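Local atomic coordinates of tannase (Lactobacillus plantarum, PDB entry 3WA7), a protein that hydrolyses the galloyl ester bonds of tannins, as a tannase (tannin acylhydrolase, EC 3.1.1.20) with the alpha/beta-hydrolase fold. Residues Gln100-Tyr106 with Phe461-Asp465; Gln271-Thr275 with Ile432-Asn436. Residues are numbered along the deposited sequence.

Overall arrangement
Contact 1 lies within the alpha/beta core, joining the end of helix 95-103 to the C-terminal helix 457-468. Contact 2 joins the insertion between strands 199-203 and 410-414, at the loop after helix 252-271, to the end of core helix 425-436. Along the chain contact 2 is nested within the loop that contact 1 closes. Their centres lie 31 Å apart, and the nearest atoms about 9 Å, so they do not touch. Ser163, His451 and Asp419 are the probable catalytic triad. Asp419 precedes helix 425-436 of contact 2, and His451 lies between strand 440-444 and helix 457-468 of contact 1. Contact 1 is aromatic and ionic, contact 2 aliphatic and amide-mediated.

Contact 1: residues Gln100-Tyr106 with Phe461-Asp465; sequences QALKRGY and FSWID
Phe461, Tyr106 and Arg104 carry most of this contact; the nearest CA atoms of the two segments, those of Arg104 and Phe461, are 7.7 Å apart. Gly105, at positive phi (95°), ends helix 95-103 in a Schellman motif; a CB there would collide with the carbonyl O of Arg104, which calls for glycine. Tyr106 follows, extended (-89/146). Its ring edge meets the Phe461 face (both chi1 m) in a T-shaped (edge-to-face) pair, centroids 5.1 Å apart, planes at 78°; Ala101 CB lies 4.0 Å from Phe461 CZ. Arg104 (chi1 t, chi2 p) lays a guanidinium face over Phe461 CB, with CZ at 3.5 Å. Arg104 NE (2.8 Å, a salt bridge) and NH2 (3.0 Å) converge on Asp465 OD2, while Tyr106 OH donates to Asp465 OD1 at 2.8 Å. Tyr62 and Asn60 also bond this carboxylate. Helix 95-103 belongs to the crossover between strands 69-72 and 107-111, and helix 457-468 follows strand 440-444, consistent with helices A and F, side by side on one face of the alpha/beta-hydrolase sheet.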
# COMPACT_ATOMS: atom_id res chain seq x y z
N GLN A 100 15.53 11.54 4.96
CA GLN A 100 15.03 12.75 4.32
C GLN A 100 13.88 13.39 5.09
O GLN A 100 13.73 14.61 5.12
CB GLN A 100 14.58 12.43 2.89
CG GLN A 100 15.72 12.05 1.95
CD GLN A 100 16.77 13.13 1.85
OE1 GLN A 100 16.46 14.31 1.69
NE2 GLN A 100 18.04 12.73 1.93
N ALA A 101 13.06 12.55 5.72
CA ALA A 101 11.92 13.04 6.50
C ALA A 101 12.41 13.84 7.71
O ALA A 101 11.85 14.89 8.03
CB ALA A 101 11.06 11.86 6.95
N LEU A 102 13.44 13.34 8.37
CA LEU A 102 14.00 14.02 9.53
C LEU A 102 14.58 15.36 9.11
O LEU A 102 14.41 16.37 9.79
CB LEU A 102 15.09 13.15 10.17
CG LEU A 102 14.56 11.90 10.87
CD1 LEU A 102 15.71 10.97 11.25
CD2 LEU A 102 13.75 12.31 12.09
N LYS A 103 15.25 15.36 7.97
CA LYS A 103 15.85 16.57 7.41
C LYS A 103 14.76 17.59 7.09
O LYS A 103 14.96 18.80 7.20
CB LYS A 103 16.64 16.21 6.14
CG LYS A 103 17.35 17.38 5.48
CD LYS A 103 18.19 16.90 4.31
CE LYS A 103 18.95 18.05 3.65
NZ LYS A 103 18.02 19.06 3.07
N ARG A 104 13.59 17.08 6.71
CA ARG A 104 12.44 17.91 6.36
C ARG A 104 11.68 18.42 7.59
O ARG A 104 10.75 19.23 7.46
CB ARG A 104 11.49 17.12 5.46
CG ARG A 104 10.44 17.96 4.75
CD ARG A 104 11.02 18.64 3.53
NE ARG A 104 9.98 19.22 2.68
CZ ARG A 104 10.09 19.40 1.37
NH1 ARG A 104 11.21 19.05 0.75
NH2 ARG A 104 9.09 19.92 0.68
N GLY A 105 12.05 17.94 8.77
CA GLY A 105 11.40 18.37 9.99
C GLY A 105 10.27 17.49 10.49
O GLY A 105 9.53 17.87 11.39
N TYR A 106 10.12 16.31 9.90
CA TYR A 106 9.05 15.40 10.32
C TYR A 106 9.51 14.49 11.45
O TYR A 106 10.68 14.10 11.51
CB TYR A 106 8.62 14.48 9.17
CG TYR A 106 8.19 15.17 7.90
CD1 TYR A 106 8.17 14.47 6.70
CD2 TYR A 106 7.81 16.51 7.89
CE1 TYR A 106 7.79 15.08 5.51
CE2 TYR A 106 7.43 17.13 6.70
CZ TYR A 106 7.42 16.41 5.52
OH TYR A 106 7.05 17.01 4.34
N PHE A 461 6.98 15.10 -0.07
CA PHE A 461 7.18 16.06 1.02
C PHE A 461 6.54 17.42 0.69
O PHE A 461 6.10 18.14 1.59
CB PHE A 461 8.67 16.22 1.33
CG PHE A 461 9.32 14.99 1.93
CD1 PHE A 461 10.69 14.97 2.18
CD2 PHE A 461 8.56 13.86 2.24
CE1 PHE A 461 11.30 13.83 2.73
CE2 PHE A 461 9.16 12.72 2.79
CZ PHE A 461 10.53 12.71 3.03
N SER A 462 6.49 17.76 -0.59
CA SER A 462 5.87 19.02 -1.01
C SER A 462 4.38 18.93 -0.73
O SER A 462 3.75 19.89 -0.28
CB SER A 462 6.11 19.26 -2.50
OG SER A 462 5.44 20.44 -2.93
N TRP A 463 3.80 17.75 -0.99
CA TRP A 463 2.38 17.51 -0.75
C TRP A 463 2.11 17.59 0.75
O TRP A 463 1.15 18.23 1.19
CB TRP A 463 1.99 16.13 -1.28
CG TRP A 463 0.58 15.70 -0.97
CD1 TRP A 463 -0.58 16.19 -1.53
CD2 TRP A 463 0.18 14.68 -0.05
NE1 TRP A 463 -1.67 15.53 -1.01
CE2 TRP A 463 -1.24 14.60 -0.10
CE3 TRP A 463 0.87 13.83 0.81
CZ2 TRP A 463 -1.96 13.70 0.69
CZ3 TRP A 463 0.15 12.93 1.60
CH2 TRP A 463 -1.26 12.87 1.52
N ILE A 464 2.95 16.94 1.55
CA ILE A 464 2.78 16.96 2.99
C ILE A 464 2.85 18.39 3.54
O ILE A 464 1.98 18.81 4.30
CB ILE A 464 3.84 16.08 3.70
CG1 ILE A 464 3.58 14.60 3.38
CG2 ILE A 464 3.80 16.32 5.21
CD1 ILE A 464 4.56 13.64 4.02
N ASP A 465 3.87 19.13 3.15
CA ASP A 465 4.02 20.51 3.61
C ASP A 465 2.84 21.37 3.17
O ASP A 465 2.43 22.28 3.89
CB ASP A 465 5.33 21.12 3.11
CG ASP A 465 6.55 20.46 3.72
OD1 ASP A 465 6.40 19.72 4.71
OD2 ASP A 465 7.67 20.71 3.22

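Contact 2: residues Gln271-Thr275 with Ile432-Asn436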
# COMPACT_ATOMS: atom_id res chain seq x y z
N GLN A 271 -21.32 -1.83 -11.27
CA GLN A 271 -22.09 -1.69 -10.04
C GLN A 271 -21.45 -0.78 -9.00
O GLN A 271 -22.10 -0.41 -8.02
CB GLN A 271 -22.40 -3.07 -9.45
CG GLN A 271 -21.20 -3.91 -9.05
CD GLN A 271 -20.74 -3.64 -7.63
OE1 GLN A 271 -21.53 -3.73 -6.69
NE2 GLN A 271 -19.47 -3.31 -7.48
N LEU A 272 -20.20 -0.39 -9.21
CA LEU A 272 -19.52 0.51 -8.28
C LEU A 272 -20.10 1.92 -8.41
O LEU A 272 -20.01 2.73 -7.50
CB LEU A 272 -18.02 0.58 -8.56
CG LEU A 272 -17.16 -0.62 -8.15
CD1 LEU A 272 -15.71 -0.36 -8.56
CD2 LEU A 272 -17.25 -0.85 -6.65
N GLN A 273 -20.68 2.19 -9.57
CA GLN A 273 -21.27 3.50 -9.84
C GLN A 273 -20.24 4.62 -9.71
O GLN A 273 -20.53 5.66 -9.13
CB GLN A 273 -22.44 3.76 -8.89
CG GLN A 273 -23.58 2.77 -9.02
CD GLN A 273 -24.08 2.63 -10.44
OE1 GLN A 273 -24.38 3.63 -11.10
NE2 GLN A 273 -24.19 1.40 -10.92
N LEU A 274 -19.03 4.39 -10.23
CA LEU A 274 -18.00 5.42 -10.20
C LEU A 274 -18.54 6.51 -11.11
O LEU A 274 -19.16 6.21 -12.13
CB LEU A 274 -16.68 4.89 -10.75
CG LEU A 274 -16.03 3.71 -10.03
CD1 LEU A 274 -14.73 3.35 -10.73
CD2 LEU A 274 -15.76 4.08 -8.57
N THR A 275 -18.30 7.77 -10.76
CA THR A 275 -18.83 8.85 -11.58
C THR A 275 -17.80 9.88 -12.01
O THR A 275 -16.75 10.04 -11.39
CB THR A 275 -19.95 9.60 -10.84
OG1 THR A 275 -19.42 10.21 -9.66
CG2 THR A 275 -21.05 8.63 -10.43
N ILE A 432 -10.79 7.37 -7.90
CA ILE A 432 -12.07 7.95 -8.29
C ILE A 432 -13.10 7.86 -7.18
O ILE A 432 -13.86 8.81 -6.97
CB ILE A 432 -12.61 7.27 -9.56
CG1 ILE A 432 -11.67 7.55 -10.73
CG2 ILE A 432 -14.02 7.78 -9.88
CD1 ILE A 432 -12.07 6.88 -12.04
N MSE A 433 -13.12 6.75 -6.46
CA MSE A 433 -14.09 6.61 -5.37
C MSE A 433 -13.81 7.67 -4.31
O MSE A 433 -14.74 8.22 -3.73
CB MSE A 433 -14.03 5.21 -4.75
CG MSE A 433 -15.18 4.95 -3.80
SE MSE A 433 -15.30 3.11 -3.24
CE MSE A 433 -15.10 2.31 -4.97
N LEU A 434 -12.54 7.95 -4.05
CA LEU A 434 -12.18 8.96 -3.06
C LEU A 434 -12.70 10.33 -3.51
O LEU A 434 -13.30 11.06 -2.72
CB LEU A 434 -10.66 9.02 -2.88
CG LEU A 434 -10.06 7.87 -2.06
CD1 LEU A 434 -8.54 7.85 -2.23
CD2 LEU A 434 -10.44 8.04 -0.60
N GLU A 435 -12.47 10.66 -4.78
CA GLU A 435 -12.92 11.93 -5.33
C GLU A 435 -14.44 12.02 -5.28
O GLU A 435 -15.00 13.05 -4.91
CB GLU A 435 -12.44 12.08 -6.78
CG GLU A 435 -12.70 13.45 -7.39
CD GLU A 435 -14.16 13.70 -7.75
OE1 GLU A 435 -14.53 14.87 -7.97
OE2 GLU A 435 -14.93 12.72 -7.83
N ASN A 436 -15.10 10.92 -5.65
CA ASN A 436 -16.56 10.86 -5.66
C ASN A 436 -17.17 11.13 -4.29
O ASN A 436 -18.28 11.64 -4.20
CB ASN A 436 -17.03 9.47 -6.12
CG ASN A 436 -16.91 9.28 -7.61
OD1 ASN A 436 -17.17 8.18 -8.12
ND2 ASN A 436 -16.53 10.33 -8.33
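This is a loop-to-helix contact between an insertion and the core: the irregular segment 271-275, in the insertion between strands 199-203 and 410-414, packs against the last turn of helix 425-436, which connects strands 410-414 and 440-444 at the edge of the central sheet. Its polar part is a pair of hydrogen bonds between one side-chain amide and one backbone residue. Asn436 OD1 accepts from Thr275 N at 2.9 Å, and Asn436 ND2 donates to Thr275 O at 3.1 Å, both nearly straight at 164° and 166°. Asparagine suits the place because its carboxamide offers an acceptor and a donor side by side, matching the N-H and C=O of a single extended residue (Thr275, -128/158) much as a neighbouring strand would. Asn436 ND2 also donates to Glu435 OE2 at 2.9 Å, so both of its hydrogens can be used.

Beside this lies an aliphatic patch. Gln273, at positive phi, turns the chain out of the preceding helix, and Leu272 and Leu274 on its two sides both reach the selenomethionine Met433: Leu272 CD2 is 4.2 Å and Leu274 CD2 4.1 Å from Met433 CE. Leu274 CB also lies 4.0 Å from Ile432 CG2. Ile429, one turn earlier, touches both leucines. The chemistry implies that the apolar side chains provide close packing without direction, whereas the two hydrogen bonds from the Asn436 carboxamide hold Thr275 in place and orientation.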